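Local coordinates for enoyl-CoA hydratase/isomerase family protein (Pseudomonas syringae pv. tomato, PDB 3OT6), which probably acts on enoyl-CoA thioesters as a hydratase or isomerase of the crotonase family, at residues Ile29-Ile34 and Val80-Thr85; Ile50-Gly55 and Gly188-Val193; Thr85-Met90 and Leu113-Tyr118. One frame throughout, in Å; residues are numbered along the deposited sequence.

Interaction 1. Residues Ile29-Ile34 and Val80-Thr85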
ATOM      1  N   ILE A  29      -9.176  -2.671  -5.322  1.00 25.34           N
ATOM      2  CA  ILE A  29      -9.376  -1.594  -4.411  1.00 24.47           C
ATOM      3  C   ILE A  29     -10.618  -0.873  -4.919  1.00 25.28           C
ATOM      4  O   ILE A  29     -10.578  -0.151  -5.913  1.00 26.43           O
ATOM      5  CB  ILE A  29      -8.131  -0.662  -4.354  1.00 23.75           C
ATOM      6  CG1 ILE A  29      -6.843  -1.462  -4.127  1.00 24.39           C
ATOM      7  CG2 ILE A  29      -8.282   0.430  -3.284  1.00 22.88           C
ATOM      8  CD1 ILE A  29      -6.840  -2.404  -2.878  1.00 26.51           C
ATOM      9  N   SER A  30     -11.735  -1.101  -4.242  1.00 26.03           N
ATOM     10  CA  SER A  30     -13.012  -0.485  -4.600  1.00 26.59           C
ATOM     11  C   SER A  30     -13.275   0.635  -3.611  1.00 26.61           C
ATOM     12  O   SER A  30     -12.504   0.795  -2.666  1.00 26.27           O
ATOM     13  CB  SER A  30     -14.118  -1.516  -4.500  1.00 26.21           C
ATOM     14  OG  SER A  30     -14.209  -2.028  -3.166  1.00 29.29           O
ATOM     15  N   PRO A  31     -14.343   1.447  -3.844  1.00 26.98           N
ATOM     16  CA  PRO A  31     -14.751   2.433  -2.792  1.00 25.99           C
ATOM     17  C   PRO A  31     -15.039   1.819  -1.403  1.00 25.64           C
ATOM     18  O   PRO A  31     -14.622   2.374  -0.385  1.00 26.01           O
ATOM     19  CB  PRO A  31     -15.977   3.092  -3.391  1.00 25.10           C
ATOM     20  CG  PRO A  31     -15.671   3.080  -4.917  1.00 25.67           C
ATOM     21  CD  PRO A  31     -14.989   1.740  -5.152  1.00 25.71           C
ATOM     22  N   ASP A  32     -15.694   0.675  -1.374  1.00 25.93           N
ATOM     23  CA  ASP A  32     -15.982  -0.045  -0.128  1.00 26.38           C
ATOM     24  C   ASP A  32     -14.697  -0.505   0.543  1.00 25.60           C
ATOM     25  O   ASP A  32     -14.546  -0.361   1.746  1.00 25.88           O
ATOM     26  CB  ASP A  32     -16.823  -1.286  -0.442  1.00 26.74           C
ATOM     27  CG  ASP A  32     -18.284  -0.954  -0.818  1.00 30.33           C
ATOM     28  OD1 ASP A  32     -18.728   0.218  -0.750  1.00 25.34           O
ATOM     29  OD2 ASP A  32     -18.993  -1.929  -1.215  1.00 37.53           O
ATOM     30  N   VAL A  33     -13.745  -1.025  -0.243  1.00 24.62           N
ATOM     31  CA  VAL A  33     -12.453  -1.422   0.308  1.00 22.93           C
ATOM     32  C   VAL A  33     -11.789  -0.290   1.052  1.00 22.84           C
ATOM     33  O   VAL A  33     -11.300  -0.502   2.136  1.00 23.87           O
ATOM     34  CB  VAL A  33     -11.533  -2.053  -0.726  1.00 22.86           C
ATOM     35  CG1 VAL A  33     -10.138  -2.182  -0.197  1.00 21.09           C
ATOM     36  CG2 VAL A  33     -12.060  -3.454  -1.099  1.00 22.39           C
ATOM     37  N   ILE A  34     -11.853   0.923   0.534  1.00 21.98           N
ATOM     38  CA  ILE A  34     -11.167   2.039   1.169  1.00 22.78           C
ATOM     39  C   ILE A  34     -11.854   2.454   2.477  1.00 24.26           C
ATOM     40  O   ILE A  34     -11.193   2.795   3.456  1.00 23.38           O
ATOM     41  CB  ILE A  34     -11.030   3.227   0.188  1.00 22.36           C
ATOM     42  CG1 ILE A  34     -10.133   2.790  -0.986  1.00 21.76           C
ATOM     43  CG2 ILE A  34     -10.482   4.462   0.900  1.00 18.41           C
ATOM     44  CD1 ILE A  34     -10.182   3.711  -2.139  1.00 22.21           C
ATOM     45  N   VAL A  80      -9.810   7.539  -7.081  1.00 24.73           N
ATOM     46  CA  VAL A  80      -8.378   7.700  -6.981  1.00 22.81           C
ATOM     47  C   VAL A  80      -8.092   8.674  -5.880  1.00 24.04           C
ATOM     48  O   VAL A  80      -7.104   8.502  -5.158  1.00 24.94           O
ATOM     49  CB  VAL A  80      -7.760   8.159  -8.315  1.00 23.10           C
ATOM     50  CG1 VAL A  80      -6.296   8.819  -8.108  1.00 19.13           C
ATOM     51  CG2 VAL A  80      -7.858   7.022  -9.301  1.00 14.59           C
ATOM     52  N   ALA A  81      -8.929   9.695  -5.720  1.00 24.79           N
ATOM     53  CA  ALA A  81      -8.712  10.648  -4.585  1.00 25.00           C
ATOM     54  C   ALA A  81      -8.771   9.941  -3.213  1.00 25.48           C
ATOM     55  O   ALA A  81      -7.950  10.241  -2.286  1.00 26.74           O
ATOM     56  CB  ALA A  81      -9.678  11.860  -4.637  1.00 23.95           C
ATOM     57  N   GLN A  82      -9.670   8.966  -3.081  1.00 25.08           N
ATOM     58  CA  GLN A  82      -9.848   8.277  -1.798  1.00 25.25           C
ATOM     59  C   GLN A  82      -8.662   7.381  -1.588  1.00 25.09           C
ATOM     60  O   GLN A  82      -8.147   7.237  -0.492  1.00 26.26           O
ATOM     61  CB  GLN A  82     -11.070   7.394  -1.821  1.00 25.30           C
ATOM     62  CG  GLN A  82     -12.450   7.961  -1.735  1.00 30.84           C
ATOM     63  CD  GLN A  82     -13.475   6.715  -1.900  1.00 47.84           C
ATOM     64  OE1 GLN A  82     -13.929   6.430  -3.039  1.00 53.23           O
ATOM     65  NE2 GLN A  82     -13.762   5.937  -0.772  1.00 47.26           N
ATOM     66  N   GLY A  83      -8.226   6.726  -2.655  1.00 24.13           N
ATOM     67  CA  GLY A  83      -7.163   5.782  -2.536  1.00 22.18           C
ATOM     68  C   GLY A  83      -5.831   6.479  -2.240  1.00 22.44           C
ATOM     69  O   GLY A  83      -5.001   5.931  -1.467  1.00 21.06           O
ATOM     70  N   SER A  84      -5.587   7.622  -2.895  1.00 20.90           N
ATOM     71  CA  SER A  84      -4.417   8.444  -2.605  1.00 20.96           C
ATOM     72  C   SER A  84      -4.445   9.028  -1.175  1.00 22.22           C
ATOM     73  O   SER A  84      -3.383   9.120  -0.522  1.00 21.04           O
ATOM     74  CB  SER A  84      -4.357   9.603  -3.579  1.00 20.86           C
ATOM     75  OG  SER A  84      -4.233   9.077  -4.879  1.00 19.05           O
ATOM     76  N   THR A  85      -5.654   9.477  -0.729  1.00 22.56           N
ATOM     77  CA  THR A  85      -5.890   9.984   0.628  1.00 20.70           C
ATOM     78  C   THR A  85      -5.548   8.858   1.632  1.00 21.73           C
ATOM     79  O   THR A  85      -4.875   9.123   2.672  1.00 21.53           O
ATOM     80  CB  THR A  85      -7.377  10.439   0.804  1.00 22.10           C
ATOM     81  OG1 THR A  85      -7.653  11.613  -0.015  1.00 22.59           O
ATOM     82  CG2 THR A  85      -7.706  10.723   2.253  1.00 15.07           C
TER
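I34 has CG1 anti to its own carbonyl carbon (chi1 -64°). The chain then runs on extended (chi2 166°), which carries CD1 across to Q82 and G83. It meets the helix backbone there: I34 CD1 is 3.6 Å from G83 N and 3.8 Å from Q82 CB. G83 has no side chain, and the methyl of I34 rests directly on its backbone, with I34 CD1 3.7 Å from G83 CA. The second branch, I34 CG2, packs 3.9 Å from Q82 O.

Q82 comes the other way. Its chain is extended beyond CG and takes the amide over to P31, at the start of helix 31-46. I34 and Q82 cross obliquely. No hydrogen bond joins the two segments, so packing makes the contact.

The first turn that presents P31 and I34 is capped by S30. V33 N donates to S30 OG at 3.1 Å, with an N-H...O angle of 162°. Just before it, I29 makes backbone bonds with G63 and D65. The arrangement is helix-on-helix packing within the crotonase-type fold: the N-capped start of helix 31-46 sits against the middle of helix 73-91.

Interaction 2. Residues Ile50-Gly55 and Gly188-Val193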
ATOM      1  N   ILE A  50       0.877  -2.032  16.382  1.00 21.67           N
ATOM      2  CA  ILE A  50       1.604  -2.243  15.178  1.00 22.97           C
ATOM      3  C   ILE A  50       0.672  -2.879  14.100  1.00 23.92           C
ATOM      4  O   ILE A  50      -0.051  -3.854  14.388  1.00 24.82           O
ATOM      5  CB  ILE A  50       2.841  -3.085  15.443  1.00 22.90           C
ATOM      6  CG1 ILE A  50       3.801  -2.240  16.285  1.00 22.40           C
ATOM      7  CG2 ILE A  50       3.538  -3.406  14.093  1.00 20.62           C
ATOM      8  CD1 ILE A  50       4.903  -3.029  16.964  1.00 25.44           C
ATOM      9  N   VAL A  51       0.622  -2.293  12.895  1.00 23.06           N
ATOM     10  CA  VAL A  51      -0.352  -2.752  11.877  1.00 20.93           C
ATOM     11  C   VAL A  51       0.384  -3.611  10.885  1.00 21.40           C
ATOM     12  O   VAL A  51       1.528  -3.306  10.525  1.00 20.30           O
ATOM     13  CB  VAL A  51      -1.008  -1.581  11.099  1.00 21.85           C
ATOM     14  CG1 VAL A  51      -1.773  -2.119   9.881  1.00 18.62           C
ATOM     15  CG2 VAL A  51      -1.983  -0.723  12.026  1.00 18.41           C
ATOM     16  N   ILE A  52      -0.225  -4.749  10.536  1.00 21.51           N
ATOM     17  CA  ILE A  52       0.210  -5.627   9.407  1.00 21.10           C
ATOM     18  C   ILE A  52      -0.931  -5.668   8.355  1.00 20.66           C
ATOM     19  O   ILE A  52      -1.992  -6.187   8.649  1.00 20.41           O
ATOM     20  CB  ILE A  52       0.447  -7.061   9.832  1.00 20.12           C
ATOM     21  CG1 ILE A  52       1.628  -7.179  10.750  1.00 18.98           C
ATOM     22  CG2 ILE A  52       0.845  -7.905   8.610  1.00 22.94           C
ATOM     23  CD1 ILE A  52       1.947  -8.700  11.128  1.00 14.89           C
ATOM     24  N   VAL A  53      -0.724  -5.119   7.164  1.00 20.60           N
ATOM     25  CA  VAL A  53      -1.709  -5.188   6.099  1.00 19.59           C
ATOM     26  C   VAL A  53      -1.270  -6.359   5.218  1.00 21.29           C
ATOM     27  O   VAL A  53      -0.096  -6.473   4.874  1.00 21.04           O
ATOM     28  CB  VAL A  53      -1.748  -3.872   5.237  1.00 20.03           C
ATOM     29  CG1 VAL A  53      -2.751  -3.989   4.076  1.00 18.97           C
ATOM     30  CG2 VAL A  53      -2.125  -2.661   6.065  1.00 16.65           C
ATOM     31  N   THR A  54      -2.202  -7.243   4.870  1.00 22.20           N
ATOM     32  CA  THR A  54      -1.913  -8.397   4.013  1.00 22.83           C
ATOM     33  C   THR A  54      -3.126  -8.697   3.116  1.00 22.92           C
ATOM     34  O   THR A  54      -4.183  -8.089   3.263  1.00 23.58           O
ATOM     35  CB  THR A  54      -1.462  -9.673   4.875  1.00 24.00           C
ATOM     36  OG1 THR A  54      -0.793 -10.622   4.013  1.00 27.04           O
ATOM     37  CG2 THR A  54      -2.655 -10.377   5.575  1.00 20.24           C
ATOM     38  N   GLY A  55      -2.990  -9.611   2.178  1.00 23.65           N
ATOM     39  CA  GLY A  55      -4.092  -9.917   1.285  1.00 25.76           C
ATOM     40  C   GLY A  55      -4.527 -11.376   1.388  1.00 27.90           C
ATOM     41  O   GLY A  55      -4.615 -11.928   2.484  1.00 28.53           O
ATOM     42  N   GLY A 188       5.184 -15.377   9.902  1.00 42.84           N
ATOM     43  CA  GLY A 188       6.198 -15.421  10.918  1.00 40.76           C
ATOM     44  C   GLY A 188       7.206 -14.316  10.749  1.00 40.05           C
ATOM     45  O   GLY A 188       7.693 -13.746  11.742  1.00 41.00           O
ATOM     46  N   ALA A 189       7.563 -14.001   9.508  1.00 38.15           N
ATOM     47  CA  ALA A 189       8.546 -12.933   9.288  1.00 36.20           C
ATOM     48  C   ALA A 189       7.945 -11.553   9.701  1.00 35.61           C
ATOM     49  O   ALA A 189       8.635 -10.715  10.355  1.00 35.13           O
ATOM     50  CB  ALA A 189       9.041 -12.943   7.862  1.00 36.24           C
ATOM     51  N   ALA A 190       6.659 -11.364   9.364  1.00 33.99           N
ATOM     52  CA  ALA A 190       5.904 -10.172   9.733  1.00 34.00           C
ATOM     53  C   ALA A 190       5.809  -9.958  11.231  1.00 34.25           C
ATOM     54  O   ALA A 190       6.080  -8.844  11.689  1.00 34.83           O
ATOM     55  CB  ALA A 190       4.519 -10.126   9.081  1.00 32.74           C
ATOM     56  N   LEU A 191       5.429 -10.998  11.996  1.00 34.66           N
ATOM     57  CA  LEU A 191       5.486 -10.928  13.471  1.00 34.16           C
ATOM     58  C   LEU A 191       6.910 -10.701  14.007  1.00 33.42           C
ATOM     59  O   LEU A 191       7.117 -10.002  15.008  1.00 34.49           O
ATOM     60  CB  LEU A 191       4.800 -12.139  14.110  1.00 34.26           C
ATOM     61  CG  LEU A 191       3.310 -12.223  13.745  1.00 36.23           C
ATOM     62  CD1 LEU A 191       2.677 -13.508  14.294  1.00 38.74           C
ATOM     63  CD2 LEU A 191       2.536 -11.009  14.255  1.00 37.32           C
ATOM     64  N   ALA A 192       7.907 -11.245  13.344  1.00 32.05           N
ATOM     65  CA  ALA A 192       9.238 -11.016  13.820  1.00 32.46           C
ATOM     66  C   ALA A 192       9.690  -9.525  13.685  1.00 33.07           C
ATOM     67  O   ALA A 192      10.427  -9.023  14.544  1.00 34.62           O
ATOM     68  CB  ALA A 192      10.209 -11.960  13.105  1.00 32.55           C
ATOM     69  N   VAL A 193       9.283  -8.853  12.590  1.00 32.01           N
ATOM     70  CA  VAL A 193       9.530  -7.437  12.374  1.00 30.30           C
ATOM     71  C   VAL A 193       8.680  -6.614  13.330  1.00 29.29           C
ATOM     72  O   VAL A 193       9.138  -5.619  13.907  1.00 28.42           O
ATOM     73  CB  VAL A 193       9.174  -7.026  10.926  1.00 31.36           C
ATOM     74  CG1 VAL A 193       9.222  -5.470  10.772  1.00 30.40           C
ATOM     75  CG2 VAL A 193      10.138  -7.668   9.956  1.00 31.95           C
TER
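Helix 186-197 packs on one face of the six-stranded sheet, and I52 of strand 50-54 meets A190 and L191 of this helix there. A single methyl does the work on the strand side. I52 CD1 lies 3.6 Å from A190 CB and 3.9 Å from L191 CD2. I52 CG1 is anti to the carbonyl carbon (chi1 -67°), and the chain continues extended (chi2 -176°), so CD1 is held well out from the sheet. A190 points toward the strand. Its small side chain lets the backbones come fairly close, with I52 CA and A190 CA 7.3 Å apart. L191 points away at its CB, but CD2 swings back beside the tip of I52. The two side chains cross at about a right angle.

Strand 50-54 has a parallel neighbour on each side, strands 16-21 and 97-100. It follows 16-21 through helix 31-46, a beta-alpha-beta crossover. That helix packs on the other face, where V51 touches A44 and V53 touches F37, so that strand 50-54 has helix 186-197 on one face and helix 31-46 on the other.

The contact across the segments is wholly apolar. V16 of the neighbouring strand touches both I52 and L191 and extends the apolar patch. On the other flank, I98 of strand 97-100 meets I50 and V193. Beyond the patch, the hydroxyl of T54 is hydrogen-bonded to A100 O.

Interaction 3. Residues Thr85-Met90 and Leu113-Tyr118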
ATOM      1  N   THR A  85      -5.654   9.477  -0.729  1.00 22.56           N
ATOM      2  CA  THR A  85      -5.890   9.984   0.628  1.00 20.70           C
ATOM      3  C   THR A  85      -5.548   8.858   1.632  1.00 21.73           C
ATOM      4  O   THR A  85      -4.875   9.123   2.672  1.00 21.53           O
ATOM      5  CB  THR A  85      -7.377  10.439   0.804  1.00 22.10           C
ATOM      6  OG1 THR A  85      -7.653  11.613  -0.015  1.00 22.59           O
ATOM      7  CG2 THR A  85      -7.706  10.723   2.253  1.00 15.07           C
ATOM      8  N   LEU A  86      -5.927   7.610   1.289  1.00 20.53           N
ATOM      9  CA  LEU A  86      -5.597   6.447   2.113  1.00 20.33           C
ATOM     10  C   LEU A  86      -4.094   6.234   2.114  1.00 21.36           C
ATOM     11  O   LEU A  86      -3.526   5.925   3.171  1.00 23.51           O
ATOM     12  CB  LEU A  86      -6.344   5.156   1.690  1.00 18.65           C
ATOM     13  CG  LEU A  86      -5.876   3.832   2.306  1.00 17.54           C
ATOM     14  CD1 LEU A  86      -6.201   3.782   3.843  1.00 17.40           C
ATOM     15  CD2 LEU A  86      -6.472   2.585   1.632  1.00 16.23           C
ATOM     16  N   ALA A  87      -3.424   6.388   0.965  1.00 21.04           N
ATOM     17  CA  ALA A  87      -1.949   6.259   0.967  1.00 21.29           C
ATOM     18  C   ALA A  87      -1.320   7.332   1.912  1.00 21.06           C
ATOM     19  O   ALA A  87      -0.393   7.053   2.676  1.00 22.53           O
ATOM     20  CB  ALA A  87      -1.329   6.354  -0.490  1.00 19.81           C
ATOM     21  N   ARG A  88      -1.782   8.554   1.813  1.00 20.04           N
ATOM     22  CA  ARG A  88      -1.310   9.614   2.658  1.00 21.50           C
ATOM     23  C   ARG A  88      -1.621   9.287   4.152  1.00 21.62           C
ATOM     24  O   ARG A  88      -0.848   9.589   5.045  1.00 21.80           O
ATOM     25  CB  ARG A  88      -1.974  10.920   2.229  1.00 21.44           C
ATOM     26  CG  ARG A  88      -1.275  12.126   2.766  1.00 24.02           C
ATOM     27  CD  ARG A  88      -2.252  12.930   3.524  1.00 29.95           C
ATOM     28  NE  ARG A  88      -1.764  14.235   3.924  1.00 33.49           N
ATOM     29  CZ  ARG A  88      -1.480  14.539   5.186  1.00 33.77           C
ATOM     30  NH1 ARG A  88      -1.656  13.613   6.128  1.00 35.43           N
ATOM     31  NH2 ARG A  88      -1.024  15.744   5.493  1.00 26.40           N
ATOM     32  N   ARG A  89      -2.725   8.624   4.431  1.00 21.58           N
ATOM     33  CA  ARG A  89      -3.053   8.394   5.821  1.00 21.48           C
ATOM     34  C   ARG A  89      -2.124   7.329   6.332  1.00 21.57           C
ATOM     35  O   ARG A  89      -1.626   7.437   7.428  1.00 22.31           O
ATOM     36  CB  ARG A  89      -4.513   7.976   6.005  1.00 21.92           C
ATOM     37  CG  ARG A  89      -4.785   7.460   7.376  1.00 24.06           C
ATOM     38  CD  ARG A  89      -6.185   6.923   7.525  1.00 28.94           C
ATOM     39  NE  ARG A  89      -6.423   6.679   8.937  1.00 31.22           N
ATOM     40  CZ  ARG A  89      -7.551   6.231   9.436  1.00 30.17           C
ATOM     41  NH1 ARG A  89      -8.572   5.957   8.649  1.00 33.26           N
ATOM     42  NH2 ARG A  89      -7.651   6.082  10.727  1.00 32.05           N
HETATM   43  N   MSE A  90      -1.828   6.329   5.507  1.00 21.03           N
HETATM   44  CA  MSE A  90      -0.943   5.260   5.936  1.00 20.20           C
HETATM   45  C   MSE A  90       0.437   5.771   6.227  1.00 19.94           C
HETATM   46  O   MSE A  90       1.101   5.294   7.139  1.00 20.29           O
HETATM   47  CB  MSE A  90      -0.865   4.141   4.893  1.00 19.90           C
HETATM   48  CG  MSE A  90      -2.109   3.304   4.827  1.00 19.61           C
HETATM   49 SE   MSE A  90      -2.196   2.085   3.281  1.00 24.08          SE
HETATM   50  CE  MSE A  90      -0.777   0.776   3.700  1.00 17.73           C
ATOM     51  N   LEU A 113       2.435  -0.912  -0.923  1.00 21.32           N
ATOM     52  CA  LEU A 113       3.812  -1.175  -0.425  1.00 20.80           C
ATOM     53  C   LEU A 113       4.700   0.094  -0.297  1.00 20.66           C
ATOM     54  O   LEU A 113       5.692   0.122   0.475  1.00 21.57           O
ATOM     55  CB  LEU A 113       4.538  -2.220  -1.284  1.00 21.31           C
ATOM     56  CG  LEU A 113       3.859  -3.588  -1.542  1.00 21.70           C
ATOM     57  CD1 LEU A 113       4.385  -4.169  -2.862  1.00 18.03           C
ATOM     58  CD2 LEU A 113       4.121  -4.506  -0.340  1.00 18.48           C
ATOM     59  N   LEU A 114       4.368   1.106  -1.089  1.00 19.36           N
ATOM     60  CA  LEU A 114       5.043   2.366  -1.083  1.00 18.88           C
ATOM     61  C   LEU A 114       4.451   3.313  -0.013  1.00 19.92           C
ATOM     62  O   LEU A 114       4.889   4.460   0.111  1.00 20.17           O
ATOM     63  CB  LEU A 114       4.976   2.985  -2.493  1.00 17.50           C
ATOM     64  CG  LEU A 114       5.641   2.127  -3.600  1.00 17.18           C
ATOM     65  CD1 LEU A 114       5.863   2.897  -4.909  1.00 15.54           C
ATOM     66  CD2 LEU A 114       6.970   1.503  -3.160  1.00 15.53           C
ATOM     67  N   SER A 115       3.498   2.830   0.786  1.00 19.68           N
ATOM     68  CA  SER A 115       2.795   3.688   1.715  1.00 20.31           C
ATOM     69  C   SER A 115       3.039   3.248   3.174  1.00 20.32           C
ATOM     70  O   SER A 115       2.331   3.662   4.054  1.00 21.83           O
ATOM     71  CB  SER A 115       1.301   3.577   1.439  1.00 20.60           C
ATOM     72  OG  SER A 115       1.017   4.045   0.144  1.00 25.41           O
ATOM     73  N   ALA A 116       4.013   2.398   3.429  1.00 18.99           N
ATOM     74  CA  ALA A 116       4.086   1.680   4.682  1.00 18.40           C
ATOM     75  C   ALA A 116       5.490   1.899   5.273  1.00 18.89           C
ATOM     76  O   ALA A 116       6.398   2.477   4.620  1.00 18.51           O
ATOM     77  CB  ALA A 116       3.871   0.163   4.407  1.00 15.74           C
ATOM     78  N   ASP A 117       5.696   1.332   6.455  1.00 19.05           N
ATOM     79  CA  ASP A 117       6.951   1.506   7.182  1.00 19.79           C
ATOM     80  C   ASP A 117       7.963   0.401   6.953  1.00 19.56           C
ATOM     81  O   ASP A 117       9.153   0.649   7.064  1.00 19.50           O
ATOM     82  CB  ASP A 117       6.648   1.729   8.632  1.00 19.61           C
ATOM     83  CG  ASP A 117       5.895   3.024   8.816  1.00 24.62           C
ATOM     84  OD1 ASP A 117       6.527   4.088   8.476  1.00 25.54           O
ATOM     85  OD2 ASP A 117       4.684   2.970   9.205  1.00 21.05           O
ATOM     86  N   TYR A 118       7.463  -0.790   6.615  1.00 18.99           N
ATOM     87  CA  TYR A 118       8.260  -1.968   6.404  1.00 18.58           C
ATOM     88  C   TYR A 118       7.437  -2.855   5.431  1.00 20.14           C
ATOM     89  O   TYR A 118       6.182  -2.984   5.589  1.00 20.91           O
ATOM     90  CB  TYR A 118       8.525  -2.747   7.756  1.00 18.47           C
ATOM     91  CG  TYR A 118       9.687  -3.706   7.570  1.00 13.69           C
ATOM     92  CD1 TYR A 118      10.987  -3.295   7.855  1.00 13.14           C
ATOM     93  CD2 TYR A 118       9.504  -4.951   6.985  1.00 14.45           C
ATOM     94  CE1 TYR A 118      12.089  -4.118   7.613  1.00 17.85           C
ATOM     95  CE2 TYR A 118      10.626  -5.827   6.725  1.00 14.35           C
ATOM     96  CZ  TYR A 118      11.905  -5.381   7.034  1.00 18.48           C
ATOM     97  OH  TYR A 118      13.030  -6.132   6.789  1.00 17.88           O
TER
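S115 points its side chain into helix 73-91 and is met by A87 and M90, one turn apart on that helix. The backbones are close here, with A87 CA and S115 CA 5.4 Å apart. A87 CB lies beside the hydroxyl, 3.4 Å from S115 OG. M90, a selenomethionine, takes the other end of the serine. M90 CB sits against the carbonyl, 3.3 Å from S115 O, and lies 4.1 Å from S115 CB. Further out, M90 bends at its last torsion (chi3 69°). The bend turns M90 CE back to 4.2 Å from S115 CB, so the side chain lies alongside the serine and touches it at both its root and its tip.

The hydroxyl makes no bond to the helix. It lies anti to the carbonyl carbon of S115 (chi1 -63°), and its hydrogen bond goes to F111 O in the preceding helix. This settles a buried polar group within its own side of the contact and leaves the methyl of A87 against the oxygen. M90 also touches I97, which links the contact to the central sheet.

The loop is held beyond S115 as well. A116 O accepts from R150 NH2, and D117 forms salt bridges with R213 and K209. The arrangement belongs to the core of the crotonase-type fold. The inner face of helix 73-91 packs on the turn joining helix 108-113 to strand 118-122. In relatives, the helix corresponding to 108-113 starts beside the oxyanion hole.

In the fold
Interactions 1 and 3 use the same helix, 73-91, and share T85. They touch through I34 CG2 and L86 CB, 4.3 Å apart. Interaction 3 is the most central, about 5 Å from the chain's centre to its own. Interaction 1 is about 11 Å out and only partly buried, with a glutamine side chain reaching a proline. Interaction 2, on the opposite side of the centre from interaction 1, joins sheet to helix and is purely apolar. I52 and A190 are buried there, with L191 at the exposed edge. It meets interaction 3 where V193 CG1 lies 3.7 Å from Y118 CG. No hydrogen bond crosses any of the three, but interaction 3 places a buried serine, whose hydroxyl bonds within its own side, against the helix.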